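Unsaturated glucuronyl hydrolase (Streptococcus agalactiae, PDB 2ZZR) hydrolyses unsaturated hyaluronan, chondroitin and heparin disaccharides, releasing the 4-deoxy-4,5-didehydro uronic acid from their non-reducing end. Local coordinates at residues Cys76-Leu79 against Ala80-Tyr83; Ser215-His218 against Thr219-Phe222; Tyr382-Ala385 against Leu386-Tyr390. One frame throughout, in Å; residues are numbered along the deposited sequence.

Contact 1 (Cys76-Leu79 against Ala80-Tyr83); sequences CLWL and AYEY
Trp78 and Tyr81, three residues apart on helix 70-84, lie side by side and point the same way. Trp78 leaves CB with CG anti to the carbonyl carbon (chi1 -74°) and Tyr81 has CG anti to its backbone N, which brings the rings together. Following the indole outward, CE3 comes within 3.9 Å of Tyr81 CD1, and CZ3 reaches the same CD1. Farther round, NE1 gives a weak hydrogen bond to Ser122 O, and Ile129 of helix 115-130 touches both side chains. The pair is an offset edge-to-face arrangement, the indole edge turned to the phenol face, with the centroids of the six-membered ring of Trp78 and of the Tyr81 ring 5.8 Å apart and planes at 75°. Beneath it the helix makes its i to i+4 hydrogen bonds, Glu82 N giving one to Trp78 O at 2.9 Å. Glu82 CG rests 3.3 Å from Trp78 O, and an acid suits the place: OE2 forms a salt bridge with Lys391, OE1 hydrogen bonds with Trp393 and Tyr396. Small Ala80 fits against Leu36 and Leu89. An indole edge carries partial positive charge and a phenol face is electron-rich, which makes the aromatic pair weakly attractive as well as apolar.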
ATOM      1  N   CYS A  76      -7.114   6.898   7.564  1.00 15.11           N
ATOM      2  CA  CYS A  76      -6.862   8.349   7.597  1.00 15.51           C
ATOM      3  C   CYS A  76      -7.331   8.927   8.933  1.00 15.90           C
ATOM      4  O   CYS A  76      -6.627   9.733   9.555  1.00 16.07           O
ATOM      5  CB  CYS A  76      -7.571   9.081   6.447  1.00 15.28           C
ATOM      6  SG  CYS A  76      -6.859   8.825   4.792  1.00 15.93           S
ATOM      7  N   LEU A  77      -8.515   8.506   9.369  1.00 16.15           N
ATOM      8  CA  LEU A  77      -9.068   8.961  10.651  1.00 16.65           C
ATOM      9  C   LEU A  77      -8.188   8.571  11.842  1.00 16.83           C
ATOM     10  O   LEU A  77      -7.939   9.404  12.725  1.00 17.17           O
ATOM     11  CB  LEU A  77     -10.494   8.440  10.851  1.00 16.89           C
ATOM     12  CG  LEU A  77     -11.507   8.806   9.760  1.00 17.07           C
ATOM     13  CD1 LEU A  77     -12.881   8.239  10.104  1.00 17.78           C
ATOM     14  CD2 LEU A  77     -11.565  10.304   9.498  1.00 18.21           C
ATOM     15  N   TRP A  78      -7.717   7.324  11.867  1.00 16.58           N
ATOM     16  CA  TRP A  78      -6.858   6.857  12.964  1.00 16.73           C
ATOM     17  C   TRP A  78      -5.511   7.575  12.967  1.00 16.92           C
ATOM     18  O   TRP A  78      -4.994   7.920  14.035  1.00 16.83           O
ATOM     19  CB  TRP A  78      -6.641   5.338  12.938  1.00 16.71           C
ATOM     20  CG  TRP A  78      -7.821   4.515  13.367  1.00 17.19           C
ATOM     21  CD1 TRP A  78      -8.393   3.484  12.674  1.00 16.90           C
ATOM     22  CD2 TRP A  78      -8.572   4.647  14.584  1.00 17.68           C
ATOM     23  NE1 TRP A  78      -9.447   2.960  13.385  1.00 18.22           N
ATOM     24  CE2 TRP A  78      -9.585   3.659  14.558  1.00 17.88           C
ATOM     25  CE3 TRP A  78      -8.493   5.510  15.689  1.00 18.31           C
ATOM     26  CZ2 TRP A  78     -10.519   3.512  15.593  1.00 17.71           C
ATOM     27  CZ3 TRP A  78      -9.418   5.359  16.720  1.00 17.28           C
ATOM     28  CH2 TRP A  78     -10.411   4.364  16.669  1.00 17.46           C
ATOM     29  N   LEU A  79      -4.950   7.815  11.783  1.00 16.82           N
ATOM     30  CA  LEU A  79      -3.690   8.553  11.695  1.00 16.80           C
ATOM     31  C   LEU A  79      -3.850   9.964  12.246  1.00 17.60           C
ATOM     32  O   LEU A  79      -3.005  10.437  13.011  1.00 17.94           O
ATOM     33  CB  LEU A  79      -3.191   8.613  10.259  1.00 16.42           C
ATOM     34  CG  LEU A  79      -2.647   7.286   9.739  1.00 15.21           C
ATOM     35  CD1 LEU A  79      -2.365   7.445   8.262  1.00 14.54           C
ATOM     36  CD2 LEU A  79      -1.379   6.865  10.494  1.00 14.61           C
ATOM     37  N   ALA A  80      -4.943  10.617  11.856  1.00 17.72           N
ATOM     38  CA  ALA A  80      -5.276  11.952  12.355  1.00 18.70           C
ATOM     39  C   ALA A  80      -5.448  11.922  13.875  1.00 19.40           C
ATOM     40  O   ALA A  80      -4.977  12.826  14.581  1.00 19.42           O
ATOM     41  CB  ALA A  80      -6.548  12.465  11.676  1.00 18.32           C
ATOM     42  N   TYR A  81      -6.115  10.878  14.366  1.00 19.86           N
ATOM     43  CA  TYR A  81      -6.347  10.686  15.797  1.00 20.97           C
ATOM     44  C   TYR A  81      -5.043  10.543  16.584  1.00 21.50           C
ATOM     45  O   TYR A  81      -4.922  11.061  17.696  1.00 21.74           O
ATOM     46  CB  TYR A  81      -7.256   9.479  16.044  1.00 21.25           C
ATOM     47  CG  TYR A  81      -7.487   9.180  17.508  1.00 21.37           C
ATOM     48  CD1 TYR A  81      -6.918   8.057  18.110  1.00 21.76           C
ATOM     49  CD2 TYR A  81      -8.262  10.032  18.300  1.00 22.15           C
ATOM     50  CE1 TYR A  81      -7.123   7.785  19.461  1.00 22.60           C
ATOM     51  CE2 TYR A  81      -8.470   9.770  19.644  1.00 21.49           C
ATOM     52  CZ  TYR A  81      -7.899   8.650  20.218  1.00 22.38           C
ATOM     53  OH  TYR A  81      -8.104   8.383  21.549  1.00 22.54           O
ATOM     54  N   GLU A  82      -4.068   9.843  16.010  1.00 21.52           N
ATOM     55  CA  GLU A  82      -2.751   9.743  16.630  1.00 21.93           C
ATOM     56  C   GLU A  82      -2.070  11.098  16.725  1.00 22.37           C
ATOM     57  O   GLU A  82      -1.316  11.354  17.665  1.00 22.81           O
ATOM     58  CB  GLU A  82      -1.862   8.781  15.858  1.00 21.69           C
ATOM     59  CG  GLU A  82      -2.354   7.355  15.924  1.00 21.26           C
ATOM     60  CD  GLU A  82      -1.264   6.369  15.623  1.00 22.18           C
ATOM     61  OE1 GLU A  82      -1.478   5.488  14.768  1.00 19.68           O
ATOM     62  OE2 GLU A  82      -0.194   6.480  16.251  1.00 22.74           O
ATOM     63  N   TYR A  83      -2.341  11.956  15.748  1.00 22.78           N
ATOM     64  CA  TYR A  83      -1.746  13.279  15.703  1.00 23.30           C
ATOM     65  C   TYR A  83      -2.329  14.236  16.742  1.00 23.87           C
ATOM     66  O   TYR A  83      -1.578  14.965  17.384  1.00 23.83           O
ATOM     67  CB  TYR A  83      -1.869  13.887  14.306  1.00 23.54           C
ATOM     68  CG  TYR A  83      -1.241  15.257  14.194  1.00 23.42           C
ATOM     69  CD1 TYR A  83       0.144  15.402  14.099  1.00 23.36           C
ATOM     70  CD2 TYR A  83      -2.030  16.409  14.190  1.00 22.70           C
ATOM     71  CE1 TYR A  83       0.727  16.648  13.993  1.00 23.95           C
ATOM     72  CE2 TYR A  83      -1.456  17.668  14.088  1.00 23.83           C
ATOM     73  CZ  TYR A  83      -0.075  17.781  13.993  1.00 24.67           C
ATOM     74  OH  TYR A  83       0.507  19.019  13.890  1.00 25.37           O
TER

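Contact 2 (Ser215-His218 against Thr219-Phe222); sequences SAFH and TFYF
Phe217 and Phe220 meet where an extended loop enters strand 219-222, and between them His218 turns to a helical backbone conformation (phi -83°, psi -47°) before Thr219 resumes the extended one: His218 and Thr219 both face Val233, forming a classic beta bulge. The bulge puts the rings of Phe217 and Phe220 next to each other. Phe217 CD1 approaches Phe220 CD1 to 3.9 Å, arriving at the edge of the Phe220 ring near its plane, and Phe217 CE1 lies 4.1 Å from Phe220 CE1. The planes are inclined at 61°, with the ring centroids 5.9 Å apart. Phe220 swings its ring toward this neighbour with CG anti to the backbone N. Nearer the backbone, Phe217 CB sits 3.6 Å from Thr219 O. Thr219 is beta-branched and therefore at ease in a strand. Backbone hydrogen bonds of His218 and Thr219 with Val233 fasten the bulge to strand 229-233, Phe220 pairs with Leu171 on the other neighbouring strand, and the two phenylalanines also reach helix 192-209, Phe217 through Val209 and Phe220 through Asn208. Large flat apolar side chains suit a place between a sheet and a helix, where they contribute surface without needing polar partners. Phe220 and Gly232 have their nearest atoms about 3 Å apart, Phe217 and Thr234 come to about 4 Å between the nearest side-chain atoms, both partners being probable substrate-binding residues, and a sulfate ion, probably from the crystallisation liquor, lies about 3 Å from the side chain of Phe217 at its nearest atoms. The chemistry is thus apolar packing beside probable substrate-binding residues: dispersion between the rings, with backbone bonds fixing the bulge.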
ATOM      1  N   SER A 215      11.629  -5.430 -12.151  1.00 18.25           N
ATOM      2  CA  SER A 215      10.293  -4.895 -12.411  1.00 18.41           C
ATOM      3  C   SER A 215       9.234  -5.865 -11.877  1.00 18.70           C
ATOM      4  O   SER A 215       9.550  -6.980 -11.454  1.00 19.18           O
ATOM      5  CB  SER A 215      10.091  -4.617 -13.904  1.00 18.22           C
ATOM      6  OG  SER A 215       9.957  -5.825 -14.624  1.00 17.71           O
ATOM      7  N   ALA A 216       7.974  -5.443 -11.893  1.00 19.05           N
ATOM      8  CA  ALA A 216       6.904  -6.244 -11.316  1.00 19.47           C
ATOM      9  C   ALA A 216       5.830  -6.579 -12.335  1.00 19.62           C
ATOM     10  O   ALA A 216       5.400  -5.707 -13.094  1.00 19.93           O
ATOM     11  CB  ALA A 216       6.281  -5.505 -10.132  1.00 19.25           C
ATOM     12  N   PHE A 217       5.413  -7.844 -12.346  1.00 20.01           N
ATOM     13  CA  PHE A 217       4.132  -8.236 -12.930  1.00 20.09           C
ATOM     14  C   PHE A 217       3.024  -7.768 -11.988  1.00 20.01           C
ATOM     15  O   PHE A 217       3.254  -7.546 -10.799  1.00 20.05           O
ATOM     16  CB  PHE A 217       4.020  -9.756 -13.058  1.00 20.43           C
ATOM     17  CG  PHE A 217       4.825 -10.352 -14.175  1.00 21.39           C
ATOM     18  CD1 PHE A 217       5.800 -11.306 -13.904  1.00 21.82           C
ATOM     19  CD2 PHE A 217       4.592  -9.988 -15.503  1.00 22.61           C
ATOM     20  CE1 PHE A 217       6.542 -11.885 -14.937  1.00 22.90           C
ATOM     21  CE2 PHE A 217       5.334 -10.552 -16.537  1.00 22.31           C
ATOM     22  CZ  PHE A 217       6.303 -11.507 -16.252  1.00 22.45           C
ATOM     23  N   HIS A 218       1.817  -7.629 -12.523  1.00 19.71           N
ATOM     24  CA  HIS A 218       0.635  -7.396 -11.700  1.00 19.62           C
ATOM     25  C   HIS A 218       0.133  -8.733 -11.170  1.00 19.05           C
ATOM     26  O   HIS A 218      -0.140  -8.883  -9.976  1.00 18.73           O
ATOM     27  CB  HIS A 218      -0.450  -6.696 -12.538  1.00 20.00           C
ATOM     28  CG  HIS A 218      -1.804  -6.670 -11.895  1.00 21.02           C
ATOM     29  ND1 HIS A 218      -2.291  -5.571 -11.224  1.00 22.66           N
ATOM     30  CD2 HIS A 218      -2.783  -7.603 -11.845  1.00 21.86           C
ATOM     31  CE1 HIS A 218      -3.504  -5.832 -10.772  1.00 22.34           C
ATOM     32  NE2 HIS A 218      -3.829  -7.058 -11.140  1.00 23.16           N
ATOM     33  N   THR A 219       0.038  -9.700 -12.080  1.00 18.37           N
ATOM     34  CA  THR A 219      -0.574 -10.995 -11.830  1.00 18.08           C
ATOM     35  C   THR A 219       0.410 -12.111 -12.173  1.00 17.78           C
ATOM     36  O   THR A 219       1.212 -11.974 -13.105  1.00 17.95           O
ATOM     37  CB  THR A 219      -1.853 -11.151 -12.707  1.00 18.23           C
ATOM     38  OG1 THR A 219      -2.849 -10.218 -12.277  1.00 18.49           O
ATOM     39  CG2 THR A 219      -2.438 -12.548 -12.620  1.00 17.97           C
ATOM     40  N   PHE A 220       0.356 -13.211 -11.425  1.00 17.48           N
ATOM     41  CA  PHE A 220       1.119 -14.400 -11.797  1.00 17.31           C
ATOM     42  C   PHE A 220       0.284 -15.658 -11.648  1.00 17.54           C
ATOM     43  O   PHE A 220      -0.268 -15.922 -10.583  1.00 16.82           O
ATOM     44  CB  PHE A 220       2.435 -14.527 -11.013  1.00 17.45           C
ATOM     45  CG  PHE A 220       3.483 -15.310 -11.750  1.00 16.87           C
ATOM     46  CD1 PHE A 220       4.449 -14.655 -12.504  1.00 17.31           C
ATOM     47  CD2 PHE A 220       3.470 -16.700 -11.733  1.00 17.74           C
ATOM     48  CE1 PHE A 220       5.409 -15.377 -13.216  1.00 18.17           C
ATOM     49  CE2 PHE A 220       4.420 -17.431 -12.442  1.00 17.24           C
ATOM     50  CZ  PHE A 220       5.385 -16.772 -13.184  1.00 17.27           C
ATOM     51  N   TYR A 221       0.208 -16.428 -12.734  1.00 18.04           N
ATOM     52  CA  TYR A 221      -0.589 -17.649 -12.783  1.00 18.65           C
ATOM     53  C   TYR A 221       0.196 -18.890 -12.394  1.00 18.77           C
ATOM     54  O   TYR A 221       1.383 -19.002 -12.687  1.00 19.35           O
ATOM     55  CB  TYR A 221      -1.138 -17.862 -14.199  1.00 18.79           C
ATOM     56  CG  TYR A 221      -2.275 -16.944 -14.556  1.00 19.08           C
ATOM     57  CD1 TYR A 221      -2.034 -15.690 -15.118  1.00 18.07           C
ATOM     58  CD2 TYR A 221      -3.596 -17.331 -14.330  1.00 18.82           C
ATOM     59  CE1 TYR A 221      -3.092 -14.840 -15.451  1.00 19.93           C
ATOM     60  CE2 TYR A 221      -4.659 -16.487 -14.662  1.00 19.66           C
ATOM     61  CZ  TYR A 221      -4.398 -15.252 -15.213  1.00 19.32           C
ATOM     62  OH  TYR A 221      -5.443 -14.418 -15.537  1.00 20.49           O
ATOM     63  N   PHE A 222      -0.497 -19.825 -11.760  1.00 19.53           N
ATOM     64  CA  PHE A 222       0.062 -21.120 -11.393  1.00 20.45           C
ATOM     65  C   PHE A 222      -0.784 -22.239 -11.989  1.00 21.45           C
ATOM     66  O   PHE A 222      -1.932 -22.018 -12.384  1.00 21.37           O
ATOM     67  CB  PHE A 222       0.129 -21.256  -9.869  1.00 20.55           C
ATOM     68  CG  PHE A 222       1.122 -20.329  -9.230  1.00 19.91           C
ATOM     69  CD1 PHE A 222       0.803 -18.990  -8.998  1.00 20.15           C
ATOM     70  CD2 PHE A 222       2.385 -20.787  -8.872  1.00 20.22           C
ATOM     71  CE1 PHE A 222       1.728 -18.125  -8.418  1.00 19.80           C
ATOM     72  CE2 PHE A 222       3.320 -19.928  -8.290  1.00 20.45           C
ATOM     73  CZ  PHE A 222       2.988 -18.592  -8.064  1.00 20.36           C
TER

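Contact 3 (Tyr382-Ala385 against Leu386-Tyr390); sequences YLEA and LIRFY
Glu384 and Arg388 form an intrahelical i to i+4 salt bridge on helix 376-390, in the buried interior of the fold. Their side chains run alongside each other, and Arg388 NE gives an almost straight hydrogen bond to Glu384 OE2, 2.9 Å long with an N-H...O angle of 174°. OE2 lies in the guanidinium plane but is met on its anti side, the donor standing 30° out of the carboxylate plane. Glu384 reaches this point with CG anti to its backbone N and an extended chain. Tyr380 and Trp397 hold its OE1, while Arg388 NH1 pairs with Glu316 and NH2 bonds to Tyr253, a network that would be expected to stabilise both charges away from bulk solvent. Such long, multidentate side chains suit this junction of the helical barrel, an alpha barrel of the six-hairpin clan, where helix 376-390 packs against helices 25-46, 304-318 and 328-346. Around the helix from the charges, Leu386 CD1 lies over one face of the Tyr382 ring, offset toward its rim. This CH-pi contact places CD1 4.0 Å from the ring centroid and 3.7 Å from CZ. Leu383 CD1 adds a looser apolar contact to Leu386 CD1 at 4.3 Å. A leucine methyl can sit closely over the electron-rich ring of a tyrosine, and both side chains touch Ile343 of helix 328-346.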
ATOM      1  N   TYR A 382      -0.078   8.736   1.792  1.00 12.92           N
ATOM      2  CA  TYR A 382       0.483  10.076   1.935  1.00 13.27           C
ATOM      3  C   TYR A 382       0.469  10.494   3.410  1.00 13.21           C
ATOM      4  O   TYR A 382       1.501  10.886   3.965  1.00 13.12           O
ATOM      5  CB  TYR A 382      -0.292  11.071   1.060  1.00 13.49           C
ATOM      6  CG  TYR A 382       0.028  12.527   1.316  1.00 14.20           C
ATOM      7  CD1 TYR A 382       1.300  13.041   1.058  1.00 14.04           C
ATOM      8  CD2 TYR A 382      -0.954  13.395   1.801  1.00 14.68           C
ATOM      9  CE1 TYR A 382       1.592  14.383   1.289  1.00 15.74           C
ATOM     10  CE2 TYR A 382      -0.674  14.744   2.030  1.00 15.57           C
ATOM     11  CZ  TYR A 382       0.599  15.225   1.775  1.00 14.56           C
ATOM     12  OH  TYR A 382       0.892  16.553   1.993  1.00 16.17           O
ATOM     13  N   LEU A 383      -0.693  10.388   4.050  1.00 13.03           N
ATOM     14  CA  LEU A 383      -0.795  10.711   5.473  1.00 13.07           C
ATOM     15  C   LEU A 383       0.043   9.760   6.348  1.00 12.82           C
ATOM     16  O   LEU A 383       0.655  10.193   7.322  1.00 12.89           O
ATOM     17  CB  LEU A 383      -2.254  10.754   5.929  1.00 13.34           C
ATOM     18  CG  LEU A 383      -2.542  11.237   7.353  1.00 14.06           C
ATOM     19  CD1 LEU A 383      -1.941  12.623   7.597  1.00 15.37           C
ATOM     20  CD2 LEU A 383      -4.047  11.239   7.600  1.00 13.74           C
ATOM     21  N   GLU A 384       0.096   8.477   5.992  1.00 12.08           N
ATOM     22  CA  GLU A 384       0.956   7.542   6.723  1.00 11.82           C
ATOM     23  C   GLU A 384       2.425   7.960   6.628  1.00 11.80           C
ATOM     24  O   GLU A 384       3.160   7.880   7.621  1.00 12.00           O
ATOM     25  CB  GLU A 384       0.768   6.094   6.252  1.00 11.67           C
ATOM     26  CG  GLU A 384       1.392   5.100   7.222  1.00 11.58           C
ATOM     27  CD  GLU A 384       1.593   3.731   6.615  1.00 12.06           C
ATOM     28  OE1 GLU A 384       0.623   2.954   6.593  1.00 12.79           O
ATOM     29  OE2 GLU A 384       2.729   3.433   6.188  1.00 12.79           O
ATOM     30  N   ALA A 385       2.850   8.412   5.446  1.00 11.75           N
ATOM     31  CA  ALA A 385       4.220   8.894   5.259  1.00 11.89           C
ATOM     32  C   ALA A 385       4.488  10.098   6.153  1.00 12.31           C
ATOM     33  O   ALA A 385       5.532  10.178   6.807  1.00 12.20           O
ATOM     34  CB  ALA A 385       4.480   9.255   3.799  1.00 11.93           C
ATOM     35  N   LEU A 386       3.534  11.027   6.183  1.00 12.31           N
ATOM     36  CA  LEU A 386       3.664  12.217   7.019  1.00 12.69           C
ATOM     37  C   LEU A 386       3.819  11.843   8.491  1.00 12.46           C
ATOM     38  O   LEU A 386       4.741  12.339   9.175  1.00 13.31           O
ATOM     39  CB  LEU A 386       2.468  13.146   6.812  1.00 12.50           C
ATOM     40  CG  LEU A 386       2.403  13.833   5.444  1.00 13.20           C
ATOM     41  CD1 LEU A 386       1.106  14.661   5.353  1.00 13.23           C
ATOM     42  CD2 LEU A 386       3.631  14.704   5.187  1.00 13.93           C
ATOM     43  N   ILE A 387       2.936  10.961   8.965  1.00 12.20           N
ATOM     44  CA  ILE A 387       2.948  10.492  10.355  1.00 12.28           C
ATOM     45  C   ILE A 387       4.223   9.686  10.667  1.00 12.08           C
ATOM     46  O   ILE A 387       4.816   9.850  11.739  1.00 11.64           O
ATOM     47  CB  ILE A 387       1.650   9.695  10.713  1.00 12.35           C
ATOM     48  CG1 ILE A 387       0.408  10.610  10.674  1.00 12.35           C
ATOM     49  CG2 ILE A 387       1.766   8.966  12.073  1.00 12.49           C
ATOM     50  CD1 ILE A 387       0.397  11.772  11.691  1.00 13.59           C
ATOM     51  N   ARG A 388       4.651   8.844   9.723  1.00 11.98           N
ATOM     52  CA  ARG A 388       5.932   8.134   9.845  1.00 11.66           C
ATOM     53  C   ARG A 388       7.099   9.089  10.109  1.00 12.25           C
ATOM     54  O   ARG A 388       7.940   8.827  10.974  1.00 12.01           O
ATOM     55  CB  ARG A 388       6.228   7.313   8.585  1.00 11.84           C
ATOM     56  CG  ARG A 388       5.579   5.929   8.568  1.00 11.56           C
ATOM     57  CD  ARG A 388       5.800   5.264   7.206  1.00 11.13           C
ATOM     58  NE  ARG A 388       5.380   3.861   7.215  1.00 10.51           N
ATOM     59  CZ  ARG A 388       6.133   2.854   7.656  1.00 11.22           C
ATOM     60  NH1 ARG A 388       7.363   3.080   8.116  1.00 10.19           N
ATOM     61  NH2 ARG A 388       5.659   1.615   7.641  1.00  9.95           N
ATOM     62  N   PHE A 389       7.153  10.185   9.356  1.00 12.64           N
ATOM     63  CA  PHE A 389       8.253  11.148   9.469  1.00 13.29           C
ATOM     64  C   PHE A 389       8.185  11.920  10.779  1.00 14.19           C
ATOM     65  O   PHE A 389       9.221  12.281  11.357  1.00 14.26           O
ATOM     66  CB  PHE A 389       8.209  12.130   8.300  1.00 13.11           C
ATOM     67  CG  PHE A 389       8.958  11.675   7.088  1.00 13.05           C
ATOM     68  CD1 PHE A 389       8.701  10.430   6.509  1.00 12.65           C
ATOM     69  CD2 PHE A 389       9.902  12.506   6.496  1.00 13.05           C
ATOM     70  CE1 PHE A 389       9.388  10.021   5.368  1.00 13.02           C
ATOM     71  CE2 PHE A 389      10.591  12.106   5.358  1.00 13.96           C
ATOM     72  CZ  PHE A 389      10.334  10.861   4.793  1.00 13.47           C
ATOM     73  N   TYR A 390       6.958  12.161  11.231  1.00 14.54           N
ATOM     74  CA  TYR A 390       6.680  13.068  12.342  1.00 15.58           C
ATOM     75  C   TYR A 390       6.849  12.449  13.728  1.00 15.61           C
ATOM     76  O   TYR A 390       7.247  13.128  14.684  1.00 15.54           O
ATOM     77  CB  TYR A 390       5.264  13.624  12.199  1.00 16.34           C
ATOM     78  CG  TYR A 390       4.977  14.778  13.128  1.00 17.65           C
ATOM     79  CD1 TYR A 390       5.501  16.046  12.873  1.00 18.85           C
ATOM     80  CD2 TYR A 390       4.183  14.600  14.255  1.00 19.14           C
ATOM     81  CE1 TYR A 390       5.238  17.115  13.722  1.00 20.08           C
ATOM     82  CE2 TYR A 390       3.919  15.664  15.121  1.00 19.73           C
ATOM     83  CZ  TYR A 390       4.449  16.910  14.843  1.00 19.74           C
ATOM     84  OH  TYR A 390       4.179  17.962  15.685  1.00 21.14           O
TER

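Overall arrangement
From the N terminus, contact 1 comes first on helix 70-84, contact 2 follows where the chain enters strand 219-222, and contact 3 lies near the C terminus on helix 376-390. Each joins consecutive segments and closes no long loop, and the three run in series, none nested or crossing. Contacts 1 and 3, distant in sequence, are neighbours in space: their centres are about 10 Å apart, Leu79 packs on Leu383 and Glu384, and Tyr83 meets Tyr390, tying an early helix to the last one. Contact 2 stands across the chain's centre, about 34 Å from contact 1 between centres, in the small three-stranded sheet beside two probable substrate-binding residues, Gly232 and Thr234.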